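Local coordinates for uncharacterized protein (Vanderwaltozyma polyspora, PDB 5THE) that is a budding-yeast Argonaute whose C-terminal lobe, described here, holds an RNA strand, and which probably acts in the selective cleavage of target RNA, at residues Leu79-Ile84 with Gly121-Ile126; Ile187-Arg192 with Ala213-Val218. All coordinates share one frame; numbering follows the deposited sequence.

Contact 1 of 2, residues Leu79-Ile84 with Gly121-Ile126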
loop_
_atom_site.group_PDB
_atom_site.type_symbol
_atom_site.label_atom_id
_atom_site.label_comp_id
_atom_site.label_asym_id
_atom_site.label_seq_id
_atom_site.Cartn_x
_atom_site.Cartn_y
_atom_site.Cartn_z
ATOM N N LEU A 79 -10.962 -10.244 -19.880
ATOM C CA LEU A 79 -11.611 -9.792 -18.650
ATOM C C LEU A 79 -12.939 -10.528 -18.538
ATOM O O LEU A 79 -13.843 -10.299 -19.346
ATOM C CB LEU A 79 -11.818 -8.276 -18.657
ATOM C CG LEU A 79 -12.440 -7.675 -17.390
ATOM C CD1 LEU A 79 -11.527 -7.904 -16.207
ATOM C CD2 LEU A 79 -12.719 -6.192 -17.550
ATOM N N ARG A 80 -13.055 -11.410 -17.545
ATOM C CA ARG A 80 -14.237 -12.246 -17.358
ATOM C C ARG A 80 -15.004 -11.766 -16.135
ATOM O O ARG A 80 -14.474 -11.783 -15.019
ATOM C CB ARG A 80 -13.867 -13.717 -17.177
ATOM C CG ARG A 80 -13.352 -14.407 -18.422
ATOM C CD ARG A 80 -14.287 -14.229 -19.608
ATOM N NE ARG A 80 -15.604 -14.835 -19.412
ATOM C CZ ARG A 80 -15.851 -16.142 -19.481
ATOM N NH1 ARG A 80 -14.861 -16.997 -19.716
ATOM N NH2 ARG A 80 -17.090 -16.593 -19.310
ATOM N N ALA A 81 -16.246 -11.353 -16.343
ATOM C CA ALA A 81 -17.094 -10.940 -15.244
ATOM C C ALA A 81 -17.773 -12.162 -14.637
ATOM O O ALA A 81 -18.299 -13.018 -15.355
ATOM C CB ALA A 81 -18.134 -9.929 -15.727
ATOM N N ILE A 82 -17.750 -12.251 -13.317
ATOM C CA ILE A 82 -18.475 -13.279 -12.580
ATOM C C ILE A 82 -19.383 -12.549 -11.606
ATOM O O ILE A 82 -18.906 -11.879 -10.683
ATOM C CB ILE A 82 -17.532 -14.244 -11.850
ATOM C CG1 ILE A 82 -16.639 -14.977 -12.860
ATOM C CG2 ILE A 82 -18.339 -15.229 -10.978
ATOM C CD1 ILE A 82 -15.645 -15.945 -12.210
ATOM N N PHE A 83 -20.686 -12.643 -11.833
ATOM C CA PHE A 83 -21.659 -11.976 -10.979
ATOM C C PHE A 83 -21.925 -12.863 -9.769
ATOM O O PHE A 83 -22.471 -13.964 -9.898
ATOM C CB PHE A 83 -22.945 -11.689 -11.752
ATOM C CG PHE A 83 -23.886 -10.757 -11.041
ATOM C CD1 PHE A 83 -24.802 -11.240 -10.122
ATOM C CD2 PHE A 83 -23.854 -9.400 -11.292
ATOM C CE1 PHE A 83 -25.666 -10.384 -9.457
ATOM C CE2 PHE A 83 -24.721 -8.538 -10.634
ATOM C CZ PHE A 83 -25.623 -9.034 -9.714
ATOM N N ILE A 84 -21.524 -12.394 -8.593
ATOM C CA ILE A 84 -21.740 -13.129 -7.353
ATOM C C ILE A 84 -23.072 -12.638 -6.796
ATOM O O ILE A 84 -23.176 -11.522 -6.284
ATOM C CB ILE A 84 -20.593 -12.924 -6.366
ATOM C CG1 ILE A 84 -19.259 -13.341 -7.021
ATOM C CG2 ILE A 84 -20.860 -13.720 -5.077
ATOM C CD1 ILE A 84 -19.121 -14.866 -7.348
ATOM N N GLY A 121 -16.048 -12.522 -23.452
ATOM C CA GLY A 121 -16.580 -13.626 -22.677
ATOM C C GLY A 121 -17.850 -13.231 -21.945
ATOM O O GLY A 121 -17.871 -12.212 -21.248
ATOM N N LYS A 122 -18.915 -14.009 -22.112
ATOM C CA LYS A 122 -20.187 -13.695 -21.475
ATOM C C LYS A 122 -20.044 -13.714 -19.950
ATOM O O LYS A 122 -19.394 -14.612 -19.399
ATOM C CB LYS A 122 -21.252 -14.705 -21.909
ATOM C CG LYS A 122 -22.657 -14.383 -21.442
ATOM C CD LYS A 122 -23.183 -13.116 -22.120
ATOM C CE LYS A 122 -24.595 -12.777 -21.641
ATOM N NZ LYS A 122 -25.117 -11.504 -22.221
ATOM N N PRO A 123 -20.631 -12.746 -19.242
ATOM C CA PRO A 123 -20.622 -12.791 -17.773
ATOM C C PRO A 123 -21.280 -14.051 -17.226
ATOM O O PRO A 123 -22.254 -14.568 -17.776
ATOM C CB PRO A 123 -21.415 -11.539 -17.375
ATOM C CG PRO A 123 -21.176 -10.588 -18.502
ATOM C CD PRO A 123 -21.130 -11.458 -19.750
ATOM N N ILE A 124 -20.746 -14.531 -16.112
ATOM C CA ILE A 124 -21.189 -15.776 -15.497
ATOM C C ILE A 124 -21.879 -15.459 -14.182
ATOM O O ILE A 124 -21.345 -14.710 -13.353
ATOM C CB ILE A 124 -20.012 -16.734 -15.279
ATOM C CG1 ILE A 124 -19.449 -17.159 -16.635
ATOM C CG2 ILE A 124 -20.446 -17.910 -14.418
ATOM C CD1 ILE A 124 -18.193 -17.951 -16.521
ATOM N N LEU A 125 -23.057 -16.038 -13.987
ATOM C CA LEU A 125 -23.848 -15.839 -12.784
ATOM C C LEU A 125 -23.600 -16.990 -11.819
ATOM O O LEU A 125 -23.707 -18.160 -12.198
ATOM C CB LEU A 125 -25.337 -15.735 -13.127
ATOM C CG LEU A 125 -26.290 -15.640 -11.928
ATOM C CD1 LEU A 125 -26.027 -14.378 -11.137
ATOM C CD2 LEU A 125 -27.757 -15.673 -12.374
ATOM N N ILE A 126 -23.261 -16.658 -10.579
ATOM C CA ILE A 126 -23.065 -17.650 -9.525
ATOM C C ILE A 126 -24.041 -17.363 -8.391
ATOM O O ILE A 126 -23.977 -16.301 -7.754
ATOM C CB ILE A 126 -21.615 -17.663 -9.020
ATOM C CG1 ILE A 126 -20.697 -18.188 -10.129
ATOM C CG2 ILE A 126 -21.506 -18.478 -7.740
ATOM C CD1 ILE A 126 -19.434 -18.820 -9.640
HETATM O O HOH W 1 -17.134 -11.075 -18.889
#
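Arg-80 reaches over Gly-121 to the carbonyl of Lys-122, binding the loop that leads into a strand paired in parallel with its own. Its chain bends at chi2 (-52°) and again at chi3 (-63°), bringing CD and then NE back over the glycine, so that Gly-121 CA lies against one face of the guanidinium, 3.6 Å from NE. A side chain on Gly-121 would point into this group; its absence allows the close approach. NH2 then donates to Lys-122 O at 3.0 Å, nearly straight (162°) and with the carbonyl oxygen at the guanidinium edge, whereas NE is buried without a hydrogen-bonding partner.

Ile-124 approaches the same guanidinium at a slant, its CD1 3.3 Å from Arg-80 NH2. Its backbone is gripped from both ends: Ile-124 N donates to Ala-81 O (3.0 Å), and Ile-124 O accepts from Phe-83 N (2.6 Å). Further on, Ile-126 N donates to Phe-83 O, continuing the parallel ladder. Before Pro-123 the backbones diverge, and a water takes over, accepting from Ala-81 N and donating to Gly-121 O, 2.7 Å from each.

Phe-83 lies on the sheet face opposite to Ile-124, alongside Leu-125 and pointing the same way, with Phe-83 CD1 3.5 Å from Leu-125 CD1. Trp-220 meets the Phe-83 ring edge-to-face. On the other face Ile-82 CG2 packs on Ile-126 CG1 at 3.9 Å, and both residues touch Leu-174 of helix 169-179.

The chemistry thus changes along the pair. Regular backbone bonds and apolar side chains hold the strand proper, while a bent arginine and a water hold the loop at Gly-121 and Lys-122, where the two segments share no direct backbone hydrogen bond.

Contact 2 of 2, residues Ile187-Arg192 with Ala213-Val218. With nucleotides of chain B.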
loop_
_atom_site.group_PDB
_atom_site.type_symbol
_atom_site.label_atom_id
_atom_site.label_comp_id
_atom_site.label_asym_id
_atom_site.label_seq_id
_atom_site.Cartn_x
_atom_site.Cartn_y
_atom_site.Cartn_z
ATOM N N ILE A 187 -10.193 -11.858 -13.608
ATOM C CA ILE A 187 -11.551 -12.060 -13.127
ATOM C C ILE A 187 -12.074 -10.773 -12.511
ATOM O O ILE A 187 -11.413 -10.167 -11.665
ATOM C CB ILE A 187 -11.616 -13.199 -12.104
ATOM C CG1 ILE A 187 -11.331 -14.536 -12.769
ATOM C CG2 ILE A 187 -12.998 -13.214 -11.447
ATOM C CD1 ILE A 187 -10.978 -15.583 -11.769
ATOM N N LEU A 188 -13.282 -10.381 -12.898
ATOM C CA LEU A 188 -13.994 -9.281 -12.250
ATOM C C LEU A 188 -15.193 -9.862 -11.509
ATOM O O LEU A 188 -16.178 -10.274 -12.127
ATOM C CB LEU A 188 -14.423 -8.227 -13.268
ATOM C CG LEU A 188 -15.250 -7.076 -12.699
ATOM C CD1 LEU A 188 -14.477 -6.338 -11.592
ATOM C CD2 LEU A 188 -15.674 -6.125 -13.822
ATOM N N TYR A 189 -15.100 -9.932 -10.190
ATOM C CA TYR A 189 -16.247 -10.334 -9.393
ATOM C C TYR A 189 -17.176 -9.133 -9.243
ATOM O O TYR A 189 -16.758 -8.074 -8.758
ATOM C CB TYR A 189 -15.797 -10.848 -8.030
ATOM C CG TYR A 189 -15.099 -12.183 -8.066
ATOM C CD1 TYR A 189 -15.750 -13.316 -8.551
ATOM C CD2 TYR A 189 -13.804 -12.329 -7.562
ATOM C CE1 TYR A 189 -15.122 -14.543 -8.567
ATOM C CE2 TYR A 189 -13.165 -13.564 -7.581
ATOM C CZ TYR A 189 -13.831 -14.667 -8.085
ATOM O OH TYR A 189 -13.213 -15.901 -8.110
ATOM N N VAL A 190 -18.424 -9.289 -9.676
ATOM C CA VAL A 190 -19.434 -8.239 -9.573
ATOM C C VAL A 190 -20.393 -8.654 -8.467
ATOM O O VAL A 190 -21.168 -9.606 -8.632
ATOM C CB VAL A 190 -20.168 -8.024 -10.902
ATOM C CG1 VAL A 190 -21.228 -6.938 -10.772
ATOM C CG2 VAL A 190 -19.156 -7.653 -12.004
ATOM N N LEU A 191 -20.341 -7.953 -7.338
ATOM C CA LEU A 191 -21.100 -8.360 -6.153
ATOM C C LEU A 191 -22.488 -7.745 -6.180
ATOM O O LEU A 191 -22.626 -6.524 -6.291
ATOM C CB LEU A 191 -20.383 -7.944 -4.868
ATOM C CG LEU A 191 -18.894 -8.260 -4.839
ATOM C CD1 LEU A 191 -18.280 -7.732 -3.565
ATOM C CD2 LEU A 191 -18.656 -9.757 -4.978
ATOM N N ARG A 192 -23.518 -8.585 -6.052
ATOM C CA ARG A 192 -24.877 -8.050 -6.019
ATOM C C ARG A 192 -25.084 -7.122 -4.824
ATOM O O ARG A 192 -25.750 -6.087 -4.941
ATOM C CB ARG A 192 -25.894 -9.191 -5.994
ATOM C CG ARG A 192 -27.333 -8.726 -5.762
ATOM C CD ARG A 192 -28.223 -9.122 -6.918
ATOM N NE ARG A 192 -29.608 -8.692 -6.750
ATOM C CZ ARG A 192 -30.609 -9.498 -6.417
ATOM N NH1 ARG A 192 -30.399 -10.790 -6.202
ATOM N NH2 ARG A 192 -31.831 -9.008 -6.298
ATOM N N ALA A 213 -5.325 -16.661 -8.787
ATOM C CA ALA A 213 -5.845 -16.067 -10.011
ATOM C C ALA A 213 -6.069 -14.574 -9.780
ATOM O O ALA A 213 -6.598 -14.175 -8.740
ATOM C CB ALA A 213 -7.143 -16.748 -10.450
ATOM N N LEU A 214 -5.624 -13.755 -10.731
ATOM C CA LEU A 214 -5.826 -12.314 -10.637
ATOM C C LEU A 214 -7.316 -11.993 -10.644
ATOM O O LEU A 214 -8.069 -12.508 -11.473
ATOM C CB LEU A 214 -5.131 -11.609 -11.804
ATOM C CG LEU A 214 -3.605 -11.693 -11.866
ATOM C CD1 LEU A 214 -3.115 -10.757 -12.959
ATOM C CD2 LEU A 214 -2.962 -11.333 -10.510
ATOM N N ASN A 215 -7.742 -11.124 -9.733
ATOM C CA ASN A 215 -9.155 -10.797 -9.659
ATOM C C ASN A 215 -9.328 -9.474 -8.932
ATOM O O ASN A 215 -8.537 -9.126 -8.057
ATOM C CB ASN A 215 -9.954 -11.896 -8.930
ATOM C CG ASN A 215 -9.637 -11.958 -7.439
ATOM O OD1 ASN A 215 -10.424 -11.495 -6.603
ATOM N ND2 ASN A 215 -8.469 -12.509 -7.098
ATOM N N SER A 216 -10.398 -8.769 -9.282
ATOM C CA SER A 216 -10.872 -7.623 -8.527
ATOM C C SER A 216 -12.366 -7.782 -8.285
ATOM O O SER A 216 -13.084 -8.397 -9.082
ATOM C CB SER A 216 -10.613 -6.288 -9.264
ATOM O OG SER A 216 -9.240 -6.122 -9.576
ATOM N N CYS A 217 -12.826 -7.218 -7.184
ATOM C CA CYS A 217 -14.243 -7.140 -6.892
ATOM C C CYS A 217 -14.772 -5.743 -7.151
ATOM O O CYS A 217 -14.074 -4.739 -7.003
ATOM C CB CYS A 217 -14.536 -7.508 -5.441
ATOM S SG CYS A 217 -14.125 -9.192 -5.100
ATOM N N VAL A 218 -16.054 -5.693 -7.448
ATOM C CA VAL A 218 -16.727 -4.445 -7.734
ATOM C C VAL A 218 -18.148 -4.605 -7.202
ATOM O O VAL A 218 -18.750 -5.669 -7.373
ATOM C CB VAL A 218 -16.606 -4.212 -9.258
ATOM C CG1 VAL A 218 -17.838 -4.597 -10.041
ATOM C CG2 VAL A 218 -16.000 -2.891 -9.593
ATOM O OP3 U B 1 -10.017 -5.821 -3.302
ATOM P P U B 1 -10.812 -5.604 -4.526
ATOM O OP1 U B 1 -10.834 -6.849 -5.332
ATOM O OP2 U B 1 -10.359 -4.370 -5.189
ATOM O "O5'" U B 1 -12.311 -5.387 -4.082
ATOM C "C5'" U B 1 -12.777 -4.123 -3.632
ATOM C "C4'" U B 1 -14.272 -4.086 -3.733
ATOM O "O4'" U B 1 -14.843 -5.090 -2.842
ATOM C "C3'" U B 1 -14.926 -2.759 -3.378
ATOM O "O3'" U B 1 -15.980 -2.503 -4.307
ATOM C "C2'" U B 1 -15.491 -3.006 -1.977
ATOM O "O2'" U B 1 -16.615 -2.220 -1.648
ATOM C "C1'" U B 1 -15.838 -4.494 -2.029
ATOM N N1 U B 1 -15.813 -5.146 -0.703
ATOM C C2 U B 1 -16.953 -5.778 -0.272
ATOM O O2 U B 1 -17.947 -5.833 -0.963
ATOM N N3 U B 1 -16.887 -6.353 0.977
ATOM C C4 U B 1 -15.791 -6.354 1.821
ATOM O O4 U B 1 -15.867 -6.922 2.915
ATOM C C5 U B 1 -14.645 -5.665 1.313
ATOM C C6 U B 1 -14.699 -5.094 0.103
#
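Ile-187 is bonded on both sides, its N donating to Leu-214 O and its O accepting from Ser-216 N (2.9 Å), and a parallel ladder continues from there. Tyr-189 N donates to Ser-216 O, Val-218 N donates to Tyr-189 O, and Leu-191 N closes the series by donating to Val-218 O (2.8 Å, 175°).

Apolar contacts divide between the two faces. Val-190 CG2 meets Val-218 CG1 at 3.9 Å, and Leu-188 CD1 leans across to Val-218 CB. On the other face Cys-217 SG lies 3.8 Å from Tyr-189 CB and obliquely beside the phenol ring, and Ile-187 CG2 sits over the centre of that ring, 3.7 Å above its plane.

Polar side-chain contacts centre on Asn-215. Its CG stands between the backbone N and the carbonyl carbon (chi1 69°), which sets it beside the Tyr-189 ring. OD1 meets the ring edge at CE2 (3.6 Å), the amide turned 67° from the ring, and also accepts from Lys-204. ND2 donates to Ala-213 O at 3.0 Å and to Asp-208. An alanine here would probably leave Ala-213 O, Lys-204 and Asp-208 each without this mate and the Tyr-189 edge less firmly bounded. The tyrosine hydroxyl is bonded to Thr-207.

Contacts with RNA come last: Cys-217 N donates to OP1 of U1 of chain B at 2.7 Å, and Leu-191 CD1 touches O2 of its base. Strands 185-191 and 215-219, joined through helix 197-210, form a beta-alpha-beta crossover of the Rossmann-like MID fold of Argonautes, whose pocket holds the guide 5' nucleotide.

The two contacts share a single parallel sheet, with 77-85 and 185-191 as its adjoining inner strands: Arg-80 O to Leu-188 N and Ile-82 N to Leu-188 O, both 2.8 Å apart, are probable hydrogen bonds. Phe-83 belongs to both neighbourhoods, its CD2 packing on Val-190 CG1 at 3.6 Å. Contact 1 is partly buried, with the exposed Lys-122 in the loop and Leu-125 on the outer strand, and calls on water and a charged side chain. Contact 2 is buried, its ladder running from Leu-214 to Leu-191 with five backbone bonds, against three in contact 1. It also touches the nucleotide, giving its phosphate one backbone hydrogen bond; contact 1 stays about 9 Å from the RNA at the nearest atom.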